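Local atomic coordinates of malate synthase (Haloferax volcanii, PDB entry 3OYZ), a protein that catalyses the magnesium-dependent Claisen condensation of acetyl-CoA with glyoxylate and the hydrolysis of malyl-CoA to malate, a step of the glyoxylate cycle. Residues Phe353-Thr367 and Ile381-Gln393. Numbering follows the deposited sequence.
With ACO (acetyl coenzyme *a), chain B.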
ATOM      1  N   PHE A 353       5.301 -10.511 -31.961  1.00 69.16           N
ATOM      2  CA  PHE A 353       4.998  -9.085 -31.786  1.00 67.93           C
ATOM      3  C   PHE A 353       5.974  -8.170 -32.541  1.00 68.63           C
ATOM      4  O   PHE A 353       5.543  -7.190 -33.167  1.00 67.57           O
ATOM      5  CB  PHE A 353       4.899  -8.628 -30.313  1.00 67.51           C
ATOM      6  CG  PHE A 353       4.882  -7.137 -30.189  1.00 61.29           C
ATOM      7  CD1 PHE A 353       3.698  -6.435 -30.380  1.00 58.68           C
ATOM      8  CD2 PHE A 353       6.073  -6.438 -30.048  1.00 59.88           C
ATOM      9  CE1 PHE A 353       3.670  -5.062 -30.343  1.00 61.04           C
ATOM     10  CE2 PHE A 353       6.076  -5.069 -30.007  1.00 55.96           C
ATOM     11  CZ  PHE A 353       4.874  -4.371 -30.171  1.00 60.08           C
ATOM     12  N   GLU A 354       7.266  -8.470 -32.393  1.00 70.31           N
ATOM     13  CA  GLU A 354       8.434  -7.847 -33.043  1.00 72.80           C
ATOM     14  C   GLU A 354       8.196  -7.642 -34.561  1.00 73.90           C
ATOM     15  O   GLU A 354       8.314  -6.511 -35.066  1.00 73.84           O
ATOM     16  CB  GLU A 354       9.626  -8.774 -32.741  1.00 73.57           C
ATOM     17  CG  GLU A 354      11.086  -8.329 -32.894  1.00 78.16           C
ATOM     18  CD  GLU A 354      12.077  -9.392 -32.356  1.00 83.88           C
ATOM     19  OE1 GLU A 354      12.196 -10.515 -32.910  1.00 85.62           O
ATOM     20  OE2 GLU A 354      12.764  -9.128 -31.341  1.00 85.04           O
ATOM     21  N   ALA A 355       7.848  -8.732 -35.256  1.00 74.12           N
ATOM     22  CA  ALA A 355       7.432  -8.758 -36.664  1.00 74.79           C
ATOM     23  C   ALA A 355       6.231  -7.843 -36.984  1.00 75.10           C
ATOM     24  O   ALA A 355       6.277  -7.076 -37.954  1.00 75.58           O
ATOM     25  CB  ALA A 355       7.169 -10.208 -37.109  1.00 73.85           C
ATOM     26  N   ALA A 356       5.164  -7.897 -36.185  1.00 75.17           N
ATOM     27  CA  ALA A 356       4.013  -7.001 -36.369  1.00 75.61           C
ATOM     28  C   ALA A 356       4.382  -5.510 -36.319  1.00 76.33           C
ATOM     29  O   ALA A 356       3.974  -4.726 -37.190  1.00 76.11           O
ATOM     30  CB  ALA A 356       2.882  -7.335 -35.382  1.00 75.47           C
ATOM     31  N   LYS A 357       5.167  -5.129 -35.307  1.00 76.83           N
ATOM     32  CA  LYS A 357       5.639  -3.744 -35.124  1.00 77.33           C
ATOM     33  C   LYS A 357       6.513  -3.300 -36.304  1.00 77.42           C
ATOM     34  O   LYS A 357       6.328  -2.206 -36.840  1.00 77.18           O
ATOM     35  CB  LYS A 357       6.364  -3.572 -33.769  1.00 77.43           C
ATOM     36  CG  LYS A 357       7.141  -2.268 -33.566  1.00 75.93           C
ATOM     37  CD  LYS A 357       7.987  -2.282 -32.302  1.00 74.50           C
ATOM     38  CE  LYS A 357       9.445  -2.690 -32.538  1.00 75.18           C
ATOM     39  NZ  LYS A 357      10.276  -2.436 -31.315  1.00 72.48           N
ATOM     40  N   GLU A 358       7.455  -4.156 -36.699  1.00 77.91           N
ATOM     41  CA  GLU A 358       8.340  -3.886 -37.828  1.00 78.62           C
ATOM     42  C   GLU A 358       7.571  -3.676 -39.139  1.00 78.61           C
ATOM     43  O   GLU A 358       7.931  -2.803 -39.935  1.00 78.86           O
ATOM     44  CB  GLU A 358       9.422  -4.960 -37.944  1.00 79.01           C
ATOM     45  CG  GLU A 358      10.587  -4.726 -36.970  1.00 82.59           C
ATOM     46  CD  GLU A 358      11.707  -5.754 -37.090  1.00 84.20           C
ATOM     47  OE1 GLU A 358      12.138  -6.024 -38.232  1.00 82.22           O
ATOM     48  OE2 GLU A 358      12.151  -6.282 -36.040  1.00 84.16           O
ATOM     49  N   ALA A 359       6.473  -4.412 -39.314  1.00 77.81           N
ATOM     50  CA  ALA A 359       5.508  -4.159 -40.388  1.00 76.50           C
ATOM     51  C   ALA A 359       4.588  -2.927 -40.272  1.00 75.99           C
ATOM     52  O   ALA A 359       3.647  -2.820 -41.058  1.00 76.55           O
ATOM     53  CB  ALA A 359       4.668  -5.415 -40.619  1.00 77.01           C
ATOM     54  N   GLY A 360       4.802  -2.005 -39.327  1.00 73.85           N
ATOM     55  CA  GLY A 360       3.973  -0.797 -39.186  1.00 70.08           C
ATOM     56  C   GLY A 360       2.737  -0.891 -38.303  1.00 68.77           C
ATOM     57  O   GLY A 360       1.869  -0.015 -38.331  1.00 66.85           O
ATOM     58  N   ARG A 361       2.613  -1.972 -37.540  1.00 68.87           N
ATOM     59  CA  ARG A 361       1.519  -2.027 -36.562  1.00 70.47           C
ATOM     60  C   ARG A 361       2.003  -1.930 -35.104  1.00 68.94           C
ATOM     61  O   ARG A 361       2.782  -2.750 -34.615  1.00 69.41           O
ATOM     62  CB  ARG A 361       0.568  -3.225 -36.786  1.00 71.46           C
ATOM     63  CG  ARG A 361      -0.867  -2.831 -37.231  1.00 75.18           C
ATOM     64  CD  ARG A 361      -1.884  -3.958 -37.049  1.00 81.68           C
ATOM     65  NE  ARG A 361      -1.381  -5.259 -37.512  1.00 86.63           N
ATOM     66  CZ  ARG A 361      -1.934  -6.441 -37.229  1.00 87.31           C
ATOM     67  NH1 ARG A 361      -3.021  -6.518 -36.471  1.00 86.39           N
ATOM     68  NH2 ARG A 361      -1.387  -7.562 -37.686  1.00 87.08           N
ATOM     69  N   GLY A 362       1.522  -0.905 -34.409  1.00 68.05           N
ATOM     70  CA  GLY A 362       1.878  -0.700 -33.011  1.00 66.92           C
ATOM     71  C   GLY A 362       1.169  -1.595 -32.008  1.00 66.42           C
ATOM     72  O   GLY A 362       1.805  -2.085 -31.069  1.00 65.85           O
ATOM     73  N   ALA A 363      -0.143  -1.751 -32.170  1.00 64.90           N
ATOM     74  CA  ALA A 363      -0.964  -2.619 -31.323  1.00 65.39           C
ATOM     75  C   ALA A 363      -1.714  -3.717 -32.103  1.00 64.71           C
ATOM     76  O   ALA A 363      -2.312  -3.449 -33.159  1.00 65.14           O
ATOM     77  CB  ALA A 363      -1.939  -1.779 -30.481  1.00 65.01           C
ATOM     78  N   ILE A 364      -1.705  -4.932 -31.549  1.00 63.62           N
ATOM     79  CA  ILE A 364      -2.292  -6.126 -32.186  1.00 61.77           C
ATOM     80  C   ILE A 364      -2.986  -6.960 -31.120  1.00 62.95           C
ATOM     81  O   ILE A 364      -2.588  -6.934 -29.948  1.00 61.10           O
ATOM     82  CB  ILE A 364      -1.219  -6.972 -32.915  1.00 60.62           C
ATOM     83  CG1 ILE A 364      -0.235  -7.640 -31.934  1.00 58.65           C
ATOM     84  CG2 ILE A 364      -0.469  -6.093 -33.924  1.00 58.60           C
ATOM     85  CD1 ILE A 364       0.656  -8.742 -32.530  1.00 54.97           C
ATOM     86  N   ALA A 365      -4.038  -7.673 -31.505  1.00 62.64           N
ATOM     87  CA  ALA A 365      -4.635  -8.647 -30.595  1.00 64.87           C
ATOM     88  C   ALA A 365      -3.862  -9.946 -30.851  1.00 65.95           C
ATOM     89  O   ALA A 365      -3.792 -10.393 -31.997  1.00 67.42           O
ATOM     90  CB  ALA A 365      -6.168  -8.792 -30.827  1.00 63.90           C
ATOM     91  N   MET A 366      -3.194 -10.496 -29.841  1.00 67.10           N
ATOM     92  CA  MET A 366      -2.502 -11.771 -29.988  1.00 68.02           C
ATOM     93  C   MET A 366      -3.353 -12.868 -29.365  1.00 69.14           C
ATOM     94  O   MET A 366      -4.116 -12.600 -28.427  1.00 69.36           O
ATOM     95  CB  MET A 366      -1.130 -11.739 -29.336  1.00 68.11           C
ATOM     96  CG  MET A 366      -0.248 -12.911 -29.707  1.00 68.26           C
ATOM     97  SD  MET A 366       1.370 -12.525 -29.016  1.00 74.24           S
ATOM     98  CE  MET A 366       1.983 -11.294 -30.174  1.00 66.59           C
ATOM     99  N   THR A 367      -3.217 -14.084 -29.899  1.00 70.03           N
ATOM    100  CA  THR A 367      -4.190 -15.159 -29.689  1.00 70.43           C
ATOM    101  C   THR A 367      -3.551 -16.448 -29.188  1.00 70.92           C
ATOM    102  O   THR A 367      -2.526 -16.885 -29.711  1.00 70.49           O
ATOM    103  CB  THR A 367      -5.016 -15.401 -30.971  1.00 70.51           C
ATOM    104  OG1 THR A 367      -5.949 -14.325 -31.144  1.00 69.91           O
ATOM    105  CG2 THR A 367      -5.785 -16.688 -30.884  1.00 71.38           C
ATOM    106  N   ILE A 381     -11.577 -22.951 -27.905  1.00 83.23           N
ATOM    107  CA  ILE A 381     -11.565 -21.563 -27.420  1.00 83.02           C
ATOM    108  C   ILE A 381     -10.411 -20.713 -27.978  1.00 82.74           C
ATOM    109  O   ILE A 381      -9.413 -21.247 -28.484  1.00 82.14           O
ATOM    110  CB  ILE A 381     -11.527 -21.486 -25.874  1.00 83.25           C
ATOM    111  CG1 ILE A 381     -10.345 -22.299 -25.330  1.00 83.50           C
ATOM    112  CG2 ILE A 381     -12.863 -21.885 -25.254  1.00 82.02           C
ATOM    113  CD1 ILE A 381      -9.981 -21.988 -23.887  1.00 85.98           C
ATOM    114  N   GLU A 382     -10.561 -19.392 -27.843  1.00 82.69           N
ATOM    115  CA  GLU A 382      -9.663 -18.377 -28.416  1.00 82.33           C
ATOM    116  C   GLU A 382      -9.506 -17.197 -27.436  1.00 80.97           C
ATOM    117  O   GLU A 382     -10.440 -16.410 -27.257  1.00 81.13           O
ATOM    118  CB  GLU A 382     -10.216 -17.925 -29.772  1.00 82.47           C
ATOM    119  CG  GLU A 382      -9.342 -16.984 -30.595  1.00 87.38           C
ATOM    120  CD  GLU A 382      -9.509 -17.187 -32.100  1.00 92.32           C
ATOM    121  OE1 GLU A 382     -10.580 -17.658 -32.542  1.00 93.90           O
ATOM    122  OE2 GLU A 382      -8.562 -16.886 -32.862  1.00 95.20           O
ATOM    123  N   LYS A 383      -8.350 -17.088 -26.777  1.00 78.99           N
ATOM    124  CA  LYS A 383      -8.093 -16.060 -25.752  1.00 76.25           C
ATOM    125  C   LYS A 383      -7.352 -14.906 -26.422  1.00 73.11           C
ATOM    126  O   LYS A 383      -6.312 -15.154 -27.028  1.00 73.77           O
ATOM    127  CB  LYS A 383      -7.222 -16.665 -24.652  1.00 76.81           C
ATOM    128  CG  LYS A 383      -7.647 -16.319 -23.238  1.00 79.59           C
ATOM    129  CD  LYS A 383      -6.837 -17.160 -22.253  1.00 83.93           C
ATOM    130  CE  LYS A 383      -7.535 -17.209 -20.908  1.00 84.12           C
ATOM    131  NZ  LYS A 383      -8.729 -18.083 -20.988  1.00 85.09           N
ATOM    132  N   ASP A 384      -7.884 -13.685 -26.356  1.00 69.53           N
ATOM    133  CA  ASP A 384      -7.280 -12.502 -27.012  1.00 67.04           C
ATOM    134  C   ASP A 384      -6.643 -11.551 -25.989  1.00 64.59           C
ATOM    135  O   ASP A 384      -7.235 -11.252 -24.961  1.00 64.69           O
ATOM    136  CB  ASP A 384      -8.301 -11.652 -27.795  1.00 66.69           C
ATOM    137  CG  ASP A 384      -8.701 -12.242 -29.145  1.00 69.36           C
ATOM    138  OD1 ASP A 384      -8.504 -13.454 -29.403  1.00 66.85           O
ATOM    139  OD2 ASP A 384      -9.264 -11.459 -29.942  1.00 72.41           O
ATOM    140  N   ARG A 385      -5.462 -11.025 -26.288  1.00 62.12           N
ATOM    141  CA  ARG A 385      -4.847  -9.993 -25.440  1.00 58.57           C
ATOM    142  C   ARG A 385      -4.215  -8.945 -26.350  1.00 56.87           C
ATOM    143  O   ARG A 385      -3.523  -9.321 -27.312  1.00 55.59           O
ATOM    144  CB  ARG A 385      -3.773 -10.634 -24.570  1.00 59.31           C
ATOM    145  CG  ARG A 385      -3.210  -9.684 -23.528  1.00 57.87           C
ATOM    146  CD  ARG A 385      -1.875 -10.187 -23.007  1.00 53.83           C
ATOM    147  NE  ARG A 385      -1.392  -9.213 -22.021  1.00 56.62           N
ATOM    148  CZ  ARG A 385      -0.394  -9.436 -21.174  1.00 53.27           C
ATOM    149  NH1 ARG A 385       0.227 -10.601 -21.191  1.00 51.27           N
ATOM    150  NH2 ARG A 385      -0.001  -8.485 -20.342  1.00 55.96           N
ATOM    151  N   MET A 386      -4.493  -7.663 -26.084  1.00 55.07           N
ATOM    152  CA  MET A 386      -3.807  -6.535 -26.749  1.00 53.60           C
ATOM    153  C   MET A 386      -2.316  -6.556 -26.395  1.00 53.52           C
ATOM    154  O   MET A 386      -1.956  -6.622 -25.206  1.00 51.96           O
ATOM    155  CB  MET A 386      -4.485  -5.207 -26.391  1.00 54.25           C
ATOM    156  CG  MET A 386      -4.049  -3.938 -27.172  1.00 53.03           C
ATOM    157  SD  MET A 386      -2.481  -3.155 -26.644  1.00 63.48           S
ATOM    158  CE  MET A 386      -2.831  -2.859 -24.884  1.00 51.63           C
ATOM    159  N   TRP A 387      -1.468  -6.601 -27.427  1.00 52.53           N
ATOM    160  CA  TRP A 387      -0.015  -6.479 -27.354  1.00 52.57           C
ATOM    161  C   TRP A 387       0.479  -5.190 -28.016  1.00 53.23           C
ATOM    162  O   TRP A 387       0.019  -4.793 -29.112  1.00 52.33           O
ATOM    163  CB  TRP A 387       0.756  -7.629 -28.010  1.00 52.86           C
ATOM    164  CG  TRP A 387       0.882  -8.829 -27.118  1.00 48.99           C
ATOM    165  CD1 TRP A 387      -0.146  -9.560 -26.633  1.00 45.89           C
ATOM    166  CD2 TRP A 387       2.083  -9.467 -26.661  1.00 48.69           C
ATOM    167  NE1 TRP A 387       0.330 -10.612 -25.880  1.00 44.82           N
ATOM    168  CE2 TRP A 387       1.695 -10.545 -25.847  1.00 45.47           C
ATOM    169  CE3 TRP A 387       3.449  -9.186 -26.786  1.00 49.61           C
ATOM    170  CZ2 TRP A 387       2.621 -11.373 -25.204  1.00 48.85           C
ATOM    171  CZ3 TRP A 387       4.358 -10.018 -26.160  1.00 48.61           C
ATOM    172  CH2 TRP A 387       3.943 -11.090 -25.375  1.00 46.71           C
ATOM    173  N   ASP A 388       1.405  -4.548 -27.297  1.00 50.92           N
ATOM    174  CA  ASP A 388       2.247  -3.502 -27.832  1.00 49.82           C
ATOM    175  C   ASP A 388       3.643  -3.575 -27.212  1.00 48.68           C
ATOM    176  O   ASP A 388       3.956  -4.560 -26.532  1.00 49.85           O
ATOM    177  CB  ASP A 388       1.552  -2.141 -27.780  1.00 49.64           C
ATOM    178  CG  ASP A 388       1.265  -1.638 -26.369  1.00 53.68           C
ATOM    179  OD1 ASP A 388       1.896  -2.060 -25.373  1.00 50.01           O
ATOM    180  OD2 ASP A 388       0.424  -0.713 -26.284  1.00 57.59           O
ATOM    181  N   GLU A 389       4.470  -2.571 -27.510  1.00 47.39           N
ATOM    182  CA  GLU A 389       5.896  -2.539 -27.176  1.00 46.46           C
ATOM    183  C   GLU A 389       6.072  -2.722 -25.657  1.00 42.73           C
ATOM    184  O   GLU A 389       6.954  -3.454 -25.234  1.00 42.17           O
ATOM    185  CB  GLU A 389       6.516  -1.215 -27.647  1.00 46.60           C
ATOM    186  CG  GLU A 389       7.970  -0.985 -27.250  1.00 51.22           C
ATOM    187  CD  GLU A 389       8.946  -1.985 -27.865  1.00 54.83           C
ATOM    188  OE1 GLU A 389       8.590  -2.729 -28.796  1.00 61.31           O
ATOM    189  OE2 GLU A 389      10.106  -2.039 -27.434  1.00 56.19           O
ATOM    190  N   ALA A 390       5.169  -2.127 -24.887  1.00 42.59           N
ATOM    191  CA  ALA A 390       5.179  -2.295 -23.416  1.00 42.22           C
ATOM    192  C   ALA A 390       4.986  -3.774 -23.054  1.00 41.14           C
ATOM    193  O   ALA A 390       5.639  -4.320 -22.173  1.00 37.62           O
ATOM    194  CB  ALA A 390       4.085  -1.434 -22.792  1.00 39.79           C
ATOM    195  N   THR A 391       4.034  -4.423 -23.715  1.00 40.30           N
ATOM    196  CA  THR A 391       3.741  -5.807 -23.425  1.00 41.16           C
ATOM    197  C   THR A 391       4.975  -6.659 -23.724  1.00 40.88           C
ATOM    198  O   THR A 391       5.319  -7.615 -23.001  1.00 38.62           O
ATOM    199  CB  THR A 391       2.588  -6.350 -24.339  1.00 43.33           C
ATOM    200  OG1 THR A 391       1.585  -5.355 -24.518  1.00 43.33           O
ATOM    201  CG2 THR A 391       1.968  -7.613 -23.767  1.00 42.97           C
ATOM    202  N   TYR A 392       5.569  -6.369 -24.876  1.00 40.42           N
ATOM    203  CA  TYR A 392       6.803  -6.996 -25.230  1.00 41.45           C
ATOM    204  C   TYR A 392       7.861  -6.789 -24.135  1.00 42.13           C
ATOM    205  O   TYR A 392       8.518  -7.740 -23.692  1.00 40.48           O
ATOM    206  CB  TYR A 392       7.240  -6.322 -26.539  1.00 42.97           C
ATOM    207  CG  TYR A 392       8.599  -6.743 -26.965  1.00 48.21           C
ATOM    208  CD1 TYR A 392       8.796  -7.998 -27.520  1.00 53.98           C
ATOM    209  CD2 TYR A 392       9.690  -5.894 -26.842  1.00 54.44           C
ATOM    210  CE1 TYR A 392      10.036  -8.406 -27.930  1.00 56.91           C
ATOM    211  CE2 TYR A 392      10.961  -6.312 -27.217  1.00 54.35           C
ATOM    212  CZ  TYR A 392      11.116  -7.571 -27.769  1.00 59.74           C
ATOM    213  OH  TYR A 392      12.344  -8.021 -28.194  1.00 60.15           O
ATOM    214  N   GLN A 393       8.112  -5.533 -23.734  1.00 41.03           N
ATOM    215  CA  GLN A 393       9.141  -5.275 -22.711  1.00 41.49           C
ATOM    216  C   GLN A 393       8.813  -6.044 -21.420  1.00 40.54           C
ATOM    217  O   GLN A 393       9.669  -6.745 -20.819  1.00 41.05           O
ATOM    218  CB  GLN A 393       9.164  -3.742 -22.467  1.00 43.11           C
ATOM    219  CG  GLN A 393       9.737  -2.944 -23.618  1.00 46.96           C
ATOM    220  CD  GLN A 393      11.163  -3.401 -23.952  1.00 58.82           C
ATOM    221  OE1 GLN A 393      11.914  -3.878 -23.087  1.00 57.71           O
ATOM    222  NE2 GLN A 393      11.532  -3.292 -25.230  1.00 55.85           N
TER
HETATM  223  N1A ACO B 434      -9.556   3.493 -31.927  1.00 53.78           N
HETATM  224  C2A ACO B 434     -10.336   3.658 -33.013  1.00 55.80           C
HETATM  225  N3A ACO B 434     -10.993   2.618 -33.556  1.00 55.93           N
HETATM  226  C4A ACO B 434     -10.903   1.352 -33.075  1.00 51.48           C
HETATM  227  C5A ACO B 434     -10.056   1.142 -31.881  1.00 52.58           C
HETATM  228  C6A ACO B 434      -9.329   2.301 -31.329  1.00 49.84           C
HETATM  229  N6A ACO B 434      -8.523   2.053 -30.262  1.00 41.53           N
HETATM  230  N7A ACO B 434     -10.103  -0.161 -31.575  1.00 51.44           N
HETATM  231  C8A ACO B 434     -10.894  -0.752 -32.502  1.00 52.36           C
HETATM  232  N9A ACO B 434     -11.407   0.145 -33.355  1.00 54.36           N
HETATM  233  C1B ACO B 434     -12.342  -0.210 -34.471  1.00 55.72           C
HETATM  234  C2B ACO B 434     -11.884  -1.539 -35.056  1.00 56.80           C
HETATM  235  O2B ACO B 434     -10.880  -1.288 -36.037  1.00 53.85           O
HETATM  236  C3B ACO B 434     -13.167  -2.127 -35.610  1.00 57.48           C
HETATM  237  O3B ACO B 434     -13.344  -1.398 -36.828  1.00 66.57           O
HETATM  238  P3B ACO B 434     -14.210  -1.891 -38.140  1.00 68.62           P
HETATM  239  O7A ACO B 434     -15.452  -1.039 -37.931  1.00 59.08           O
HETATM  240  O8A ACO B 434     -14.306  -3.380 -37.879  1.00 62.26           O
HETATM  241  O9A ACO B 434     -13.379  -1.570 -39.362  1.00 63.28           O
HETATM  242  C4B ACO B 434     -14.192  -1.678 -34.582  1.00 60.24           C
HETATM  243  O4B ACO B 434     -13.691  -0.452 -34.030  1.00 61.14           O
HETATM  244  C5B ACO B 434     -14.325  -2.679 -33.441  1.00 59.85           C
HETATM  245  O5B ACO B 434     -13.013  -3.175 -33.169  1.00 57.79           O
HETATM  246  P1A ACO B 434     -12.757  -4.457 -32.239  1.00 61.45           P
HETATM  247  O1A ACO B 434     -13.228  -5.754 -32.814  1.00 64.37           O
HETATM  248  O2A ACO B 434     -13.404  -4.095 -30.934  1.00 62.49           O
HETATM  249  O3A ACO B 434     -11.188  -4.636 -31.971  1.00 61.06           O
HETATM  250  P2A ACO B 434     -10.186  -5.198 -33.089  1.00 60.67           P
HETATM  251  O4A ACO B 434     -10.687  -4.419 -34.262  1.00 59.23           O
HETATM  252  O5A ACO B 434     -10.027  -6.684 -32.843  1.00 59.56           O
HETATM  253  O6A ACO B 434      -8.705  -4.643 -32.706  1.00 60.87           O
HETATM  254  CBP ACO B 434      -6.932  -3.759 -31.249  1.00 52.29           C
HETATM  255  CCP ACO B 434      -8.084  -4.758 -31.417  1.00 52.71           C
HETATM  256  CDP ACO B 434      -5.857  -3.984 -32.310  1.00 50.23           C
HETATM  257  CEP ACO B 434      -6.300  -4.042 -29.892  1.00 53.70           C
HETATM  258  CAP ACO B 434      -7.388  -2.301 -31.381  1.00 47.03           C
HETATM  259  OAP ACO B 434      -8.547  -2.215 -30.563  1.00 44.25           O
HETATM  260  C9P ACO B 434      -6.381  -1.283 -30.886  1.00 51.07           C
HETATM  261  O9P ACO B 434      -5.354  -1.065 -31.538  1.00 51.97           O
HETATM  262  N8P ACO B 434      -6.662  -0.684 -29.716  1.00 50.03           N
HETATM  263  C7P ACO B 434      -5.743   0.316 -29.189  1.00 48.96           C
HETATM  264  C6P ACO B 434      -4.445  -0.278 -28.623  1.00 49.60           C
HETATM  265  C5P ACO B 434      -3.770   0.867 -27.891  1.00 46.12           C
HETATM  266  O5P ACO B 434      -4.311   1.970 -27.851  1.00 45.07           O
HETATM  267  N4P ACO B 434      -2.628   0.562 -27.276  1.00 46.02           N
HETATM  268  C3P ACO B 434      -1.844   1.494 -26.484  1.00 43.71           C
HETATM  269  C2P ACO B 434      -2.558   1.878 -25.185  1.00 44.36           C
HETATM  270  S1P ACO B 434      -1.959   0.606 -24.113  1.00 49.96           S
HETATM  271  C   ACO B 434      -0.404   0.988 -23.591  1.00 49.65           C
HETATM  272  O   ACO B 434       0.300   1.820 -24.131  1.00 49.96           O
HETATM  273  CH3 ACO B 434       0.125   0.201 -22.432  1.00 48.62           C
HETATM  274  O   HOH W   1       3.897  -0.537 -29.714  1.00 57.00           O
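The carbonyl oxygen of I364 is gripped from the neighbouring strand by W387 N at 2.8 Å, in a bond that is almost perfectly straight (179° at the hydrogen), with a weaker CA-H...O contact from M386. I364 N answers W387 O, and M366 and R385 repeat the reciprocal exchange, so the antiparallel strands 364-367 and 382-387 share two hydrogen-bonded pairs. With its CG anti to the carbonyl carbon (chi1 -82°), W387 carries its indole over M366 on the face of the ribbon shared with I364. There it is sandwiched: M366 SD sits over the five-membered ring, 3.8 Å from the centroid, in a Met-aromatic contact that M366 CE extends as a CH-pi contact, while T391 CG2 covers the opposite face. W387 CE3 also packs against F353 CB. Were W387 exchanged for an alanine, the M366 thioether would probably lose its aromatic partner and a gap would be likely to open beside F353. The F353 ring packs on the turn out of the strand, its CE1 3.3 Å from D388 CA. From helix 353-358, K357 NZ makes a salt bridge of 3.0 Å with E389 OE1, coming in 50° out of the carboxylate plane; Q393 NE2 holds E389 OE2. A water joins G362 O to E389 N. D388 and T391 form a capping box that starts helix 389-393, D388 N giving a 2.9 Å bond to T391 OG1. On the face with A365 and T367, M386 CG lies 3.5 Å from CEP of ACO, and D384 forms a salt bridge with R236, which also binds acetyl-CoA. At the ribbon's end A363 CB touches C6P of ACO, and D388 OD2 lies 3.3 Å from its thioester carbon C. This two-stranded antiparallel ribbon, separate from the eight-stranded TIM barrel, thus lines the acetyl-CoA pocket with its flanking helices and presents D388, the predicted proton acceptor, at the active site.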